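Long-range contacts in thiosulfate sulfurtransferase YnjE (Escherichia coli, PDB 2WLR), which catalyses the transfer of sulfur from thiosulfate to cyanide, giving thiocyanate and sulfite, by way of a cysteine persulfide intermediate: residues Ala220-Leu224 against Phe375-Arg379; Leu233-Gly237 against Asp337-Arg341. The contacts are given in a common frame with arbitrary orientation. Residue numbers count along the deposited sequence, not the author numbering.

Contact 1 (Ala220-Leu224 against Phe375-Arg379); sequences AQIML and FMYAR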
loop_
_atom_site.group_PDB
_atom_site.type_symbol
_atom_site.label_atom_id
_atom_site.label_comp_id
_atom_site.label_asym_id
_atom_site.label_seq_id
_atom_site.Cartn_x
_atom_site.Cartn_y
_atom_site.Cartn_z
ATOM N N ALA A 220 7.350 -7.366 6.034
ATOM C CA ALA A 220 6.166 -8.142 5.773
ATOM C C ALA A 220 6.327 -9.105 4.634
ATOM O O ALA A 220 5.896 -10.260 4.734
ATOM C CB ALA A 220 4.962 -7.198 5.496
ATOM N N GLN A 221 6.850 -8.647 3.502
ATOM C CA GLN A 221 6.951 -9.497 2.339
ATOM C C GLN A 221 7.893 -10.673 2.630
ATOM O O GLN A 221 7.645 -11.809 2.203
ATOM C CB GLN A 221 7.399 -8.690 1.118
ATOM C CG GLN A 221 7.459 -9.467 -0.220
ATOM C CD GLN A 221 8.760 -10.244 -0.429
ATOM O OE1 GLN A 221 9.711 -10.044 0.279
ATOM N NE2 GLN A 221 8.763 -11.166 -1.396
ATOM N N ILE A 222 8.974 -10.405 3.377
ATOM C CA ILE A 222 9.922 -11.464 3.728
ATOM C C ILE A 222 9.261 -12.488 4.669
ATOM O O ILE A 222 9.432 -13.691 4.514
ATOM C CB ILE A 222 11.213 -10.870 4.310
ATOM C CG1 ILE A 222 12.027 -10.245 3.174
ATOM C CG2 ILE A 222 12.074 -11.967 4.983
ATOM C CD1 ILE A 222 13.096 -9.283 3.628
HETATM N N MSE A 223 8.415 -12.011 5.574
HETATM C CA MSE A 223 7.647 -12.942 6.421
HETATM C C MSE A 223 6.685 -13.796 5.634
HETATM O O MSE A 223 6.510 -14.994 5.936
HETATM C CB MSE A 223 6.890 -12.195 7.505
HETATM C CG MSE A 223 7.804 -11.637 8.560
HETATM SE SE MSE A 223 6.779 -10.898 10.031
HETATM C CE MSE A 223 8.355 -10.427 11.157
ATOM N N LEU A 224 6.045 -13.224 4.605
ATOM C CA LEU A 224 5.111 -13.993 3.766
ATOM C C LEU A 224 5.890 -15.082 3.009
ATOM O O LEU A 224 5.458 -16.221 2.925
ATOM C CB LEU A 224 4.357 -13.094 2.792
ATOM C CG LEU A 224 3.257 -12.271 3.441
ATOM C CD1 LEU A 224 2.846 -11.162 2.465
ATOM C CD2 LEU A 224 2.034 -13.091 3.825
ATOM N N PHE A 375 4.359 -4.588 -3.697
ATOM C CA PHE A 375 3.926 -5.975 -3.558
ATOM C C PHE A 375 2.750 -6.079 -2.593
ATOM O O PHE A 375 1.742 -6.750 -2.878
ATOM C CB PHE A 375 5.050 -6.851 -3.041
ATOM C CG PHE A 375 4.626 -8.236 -2.678
ATOM C CD1 PHE A 375 4.183 -8.502 -1.408
ATOM C CD2 PHE A 375 4.709 -9.273 -3.584
ATOM C CE1 PHE A 375 3.797 -9.786 -1.047
ATOM C CE2 PHE A 375 4.309 -10.553 -3.213
ATOM C CZ PHE A 375 3.866 -10.791 -1.927
HETATM N N MSE A 376 2.871 -5.461 -1.418
HETATM C CA MSE A 376 1.773 -5.534 -0.446
HETATM C C MSE A 376 0.487 -4.918 -0.955
HETATM O O MSE A 376 -0.582 -5.458 -0.716
HETATM C CB MSE A 376 2.184 -4.959 0.910
HETATM C CG MSE A 376 3.327 -5.671 1.603
HETATM SE SE MSE A 376 2.907 -7.516 2.089
HETATM C CE MSE A 376 1.746 -7.123 3.636
ATOM N N TYR A 377 0.573 -3.787 -1.643
ATOM C CA TYR A 377 -0.620 -3.199 -2.258
ATOM C C TYR A 377 -1.233 -4.128 -3.333
ATOM O O TYR A 377 -2.416 -4.390 -3.309
ATOM C CB TYR A 377 -0.312 -1.832 -2.836
ATOM C CG TYR A 377 0.115 -0.778 -1.829
ATOM C CD1 TYR A 377 -0.195 -0.906 -0.455
ATOM C CD2 TYR A 377 0.877 0.308 -2.227
ATOM C CE1 TYR A 377 0.190 0.041 0.458
ATOM C CE2 TYR A 377 1.250 1.267 -1.300
ATOM C CZ TYR A 377 0.904 1.112 0.033
ATOM O OH TYR A 377 1.301 2.075 0.942
ATOM N N ALA A 378 -0.413 -4.659 -4.238
ATOM C CA ALA A 378 -0.921 -5.566 -5.272
ATOM C C ALA A 378 -1.550 -6.816 -4.676
ATOM O O ALA A 378 -2.547 -7.287 -5.146
ATOM C CB ALA A 378 0.230 -5.963 -6.214
ATOM N N ARG A 379 -0.957 -7.337 -3.598
ATOM C CA ARG A 379 -1.522 -8.462 -2.871
ATOM C C ARG A 379 -2.924 -8.121 -2.330
ATOM O O ARG A 379 -3.884 -8.883 -2.534
ATOM C CB ARG A 379 -0.576 -8.847 -1.742
ATOM C CG ARG A 379 -1.080 -9.972 -0.856
ATOM C CD ARG A 379 -0.089 -10.255 0.256
ATOM N NE ARG A 379 -0.566 -11.171 1.300
ATOM C CZ ARG A 379 -0.834 -10.845 2.561
ATOM N NH1 ARG A 379 -0.791 -9.595 3.000
ATOM N NH2 ARG A 379 -1.224 -11.804 3.400
#
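Apolar contacts make up most of this meeting of two helices. Leu224 contributes the most area: its CD1 lies 3.7 Å from SE of Met376, a selenomethionine here, and 3.9 Å from CE1 at the edge of the Phe375 ring. Met376 curls its side chain round (chi1 to chi3 all m), which brings its CE within 3.7 Å of Ala220 CB, so one flexible side chain fills the space facing both Ala220 and Leu224.

The face of the phenyl ring is taken by Gln221 in a CH-pi contact, with CG 3.8 Å from the centroid of the Phe375 ring and 20° off its normal. It is thus the methylene part of the glutamine that packs here.

Both segments are helical, from helix 213-226 of the second rhodanese domain and helix 369-380 of the third, and each covers the parallel sheet of its own alpha/beta domain. The axes of the two five-residue segments come within 11.2 Å, their N-to-C directions 62° apart, a gap filled by side chains from both helices; the nearest CA atoms, of Gln221 and Met376, are 7.1 Å apart. Ala220, Leu224 and Met376 also touch strand 231-234, and Gln221 and Phe375 touch strand 386-389.

One charged group joins in. The Arg379 guanidinium offers a face to Leu224, with NH2 3.5 Å from Leu224 CD2, while Arg379 NH1 hydrogen-bonds to the carbonyl O of Val231, across the domain boundary.

Contact 2 (Leu233-Gly237 against Asp337-Arg341); sequences LLDGG and DGTMR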
loop_
_atom_site.group_PDB
_atom_site.type_symbol
_atom_site.label_atom_id
_atom_site.label_comp_id
_atom_site.label_asym_id
_atom_site.label_seq_id
_atom_site.Cartn_x
_atom_site.Cartn_y
_atom_site.Cartn_z
ATOM N N LEU A 233 -0.502 -4.759 7.206
ATOM C CA LEU A 233 0.171 -3.467 7.398
ATOM C C LEU A 233 -0.817 -2.494 7.948
ATOM O O LEU A 233 -1.979 -2.496 7.576
ATOM C CB LEU A 233 0.621 -2.862 6.074
ATOM C CG LEU A 233 1.714 -3.568 5.298
ATOM C CD1 LEU A 233 1.993 -2.791 3.983
ATOM C CD2 LEU A 233 2.980 -3.724 6.141
ATOM N N LEU A 234 -0.334 -1.593 8.783
ATOM C CA LEU A 234 -1.098 -0.384 9.082
ATOM C C LEU A 234 -0.983 0.607 7.932
ATOM O O LEU A 234 0.072 1.135 7.660
ATOM C CB LEU A 234 -0.621 0.272 10.380
ATOM C CG LEU A 234 -1.255 1.599 10.791
ATOM C CD1 LEU A 234 -2.788 1.476 10.946
ATOM C CD2 LEU A 234 -0.650 2.120 12.087
ATOM N N ASP A 235 -2.108 0.874 7.290
ATOM C CA ASP A 235 -2.163 1.714 6.085
ATOM C C ASP A 235 -1.736 3.119 6.493
ATOM O O ASP A 235 -2.310 3.682 7.423
ATOM C CB ASP A 235 -3.603 1.693 5.577
ATOM C CG ASP A 235 -3.776 2.258 4.176
ATOM O OD1 ASP A 235 -2.785 2.497 3.470
ATOM O OD2 ASP A 235 -4.959 2.465 3.839
ATOM N N GLY A 236 -0.701 3.645 5.841
ATOM C CA GLY A 236 -0.216 4.972 6.136
ATOM C C GLY A 236 0.785 5.035 7.275
ATOM O O GLY A 236 1.401 6.089 7.526
ATOM N N GLY A 237 0.985 3.923 7.957
ATOM C CA GLY A 237 1.985 3.843 8.995
ATOM C C GLY A 237 1.677 4.580 10.271
ATOM O O GLY A 237 0.561 4.952 10.558
ATOM N N ASP A 337 -2.985 11.753 3.130
ATOM C CA ASP A 337 -2.747 11.319 4.507
ATOM C C ASP A 337 -1.801 10.121 4.611
ATOM O O ASP A 337 -1.648 9.544 5.697
ATOM C CB ASP A 337 -4.084 10.995 5.197
ATOM C CG ASP A 337 -4.825 9.837 4.545
ATOM O OD1 ASP A 337 -4.276 9.261 3.570
ATOM O OD2 ASP A 337 -5.921 9.511 5.054
ATOM N N GLY A 338 -1.184 9.731 3.499
ATOM C CA GLY A 338 -0.183 8.697 3.512
ATOM C C GLY A 338 -0.691 7.281 3.271
ATOM O O GLY A 338 0.093 6.372 3.127
ATOM N N THR A 339 -2.008 7.135 3.199
ATOM C CA THR A 339 -2.636 5.847 2.952
ATOM C C THR A 339 -2.559 5.443 1.493
ATOM O O THR A 339 -2.300 6.269 0.641
ATOM C CB THR A 339 -4.114 5.872 3.427
ATOM O OG1 THR A 339 -4.860 6.863 2.702
ATOM C CG2 THR A 339 -4.186 6.112 4.933
HETATM N N MSE A 340 -2.810 4.172 1.205
HETATM C CA MSE A 340 -2.730 3.655 -0.154
HETATM C C MSE A 340 -3.769 4.304 -1.027
HETATM O O MSE A 340 -4.981 4.302 -0.714
HETATM C CB MSE A 340 -2.924 2.123 -0.172
HETATM C CG MSE A 340 -2.663 1.507 -1.544
HETATM SE SE MSE A 340 -3.417 -0.236 -1.763
HETATM C CE MSE A 340 -5.253 0.331 -1.903
ATOM N N ARG A 341 -3.336 4.825 -2.189
ATOM C CA ARG A 341 -4.261 5.355 -3.200
ATOM C C ARG A 341 -5.214 4.284 -3.700
ATOM O O ARG A 341 -4.922 3.091 -3.582
ATOM C CB ARG A 341 -3.498 5.906 -4.398
ATOM C CG ARG A 341 -2.797 7.198 -4.112
ATOM C CD ARG A 341 -2.053 7.631 -5.360
ATOM N NE ARG A 341 -2.966 8.101 -6.388
ATOM C CZ ARG A 341 -2.654 8.263 -7.666
ATOM N NH1 ARG A 341 -1.435 7.963 -8.114
ATOM N NH2 ARG A 341 -3.567 8.737 -8.503
HETATM O O HOH W 1 -6.100 3.303 1.592
HETATM O O HOH W 2 0.546 8.670 7.065
#
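A type II beta turn, Leu234 to Gly237, ends strand 231-234 of the second rhodanese domain and meets an Asx turn in the loop that precedes helix 343-351 of the third. Gly237 N bonds to Leu234 O at 2.9 Å to close the first turn; Asp337 OD1 accepts from Thr339 N at 3.1 Å to make the second. Across the gap, Asp235 OD1 takes a hydrogen bond from Met340 N (2.8 Å, 156°), and the same OD1 lies 3.4 Å from Thr339 CA. Backbone meets backbone at Gly236, whose CA makes a CA-H...O contact with Gly338 O at 3.3 Å. An ideal CB on Gly236 would crowd Thr339 CG2, and the phi/psi of 86/-7 already calls for glycine. Two waters complete the join: water 1 sits 2.7 Å from Asp235 OD2 and 2.8 Å from Met340 O, and water 2 donates to Gly236 O (2.8 Å) and Asp337 O (2.7 Å). Thr339 OG1 also hydrogen-bonds to Ser28 OG, bringing in the first domain. The one direct hydrogen bond across the segments ends on the Asp235 carboxylate, waters link that carboxylate and main-chain carbonyls, and Gly236 leaves room for the close backbone approach.

In the fold
Both contacts join the second rhodanese domain to the third and both are largely buried, yet they use different parts of each. Contact 1 sets helix against helix and is mainly apolar; contact 2 sets turn against loop and relies on a carboxylate, backbone groups and water. Their centres are 14 Å apart. Helix 213-226 and strand 231-234 follow each other in the chain, and the contacts touch directly: Leu233 packs on Ala220 and Met376, while Tyr377, on helix 369-380, touches Met340 (CD1 of Tyr377 to SE of Met340, 3.5 Å). Through these pairs the two run together as one domain interface. Along the chain, contact 2 is nested inside the loop that contact 1 closes.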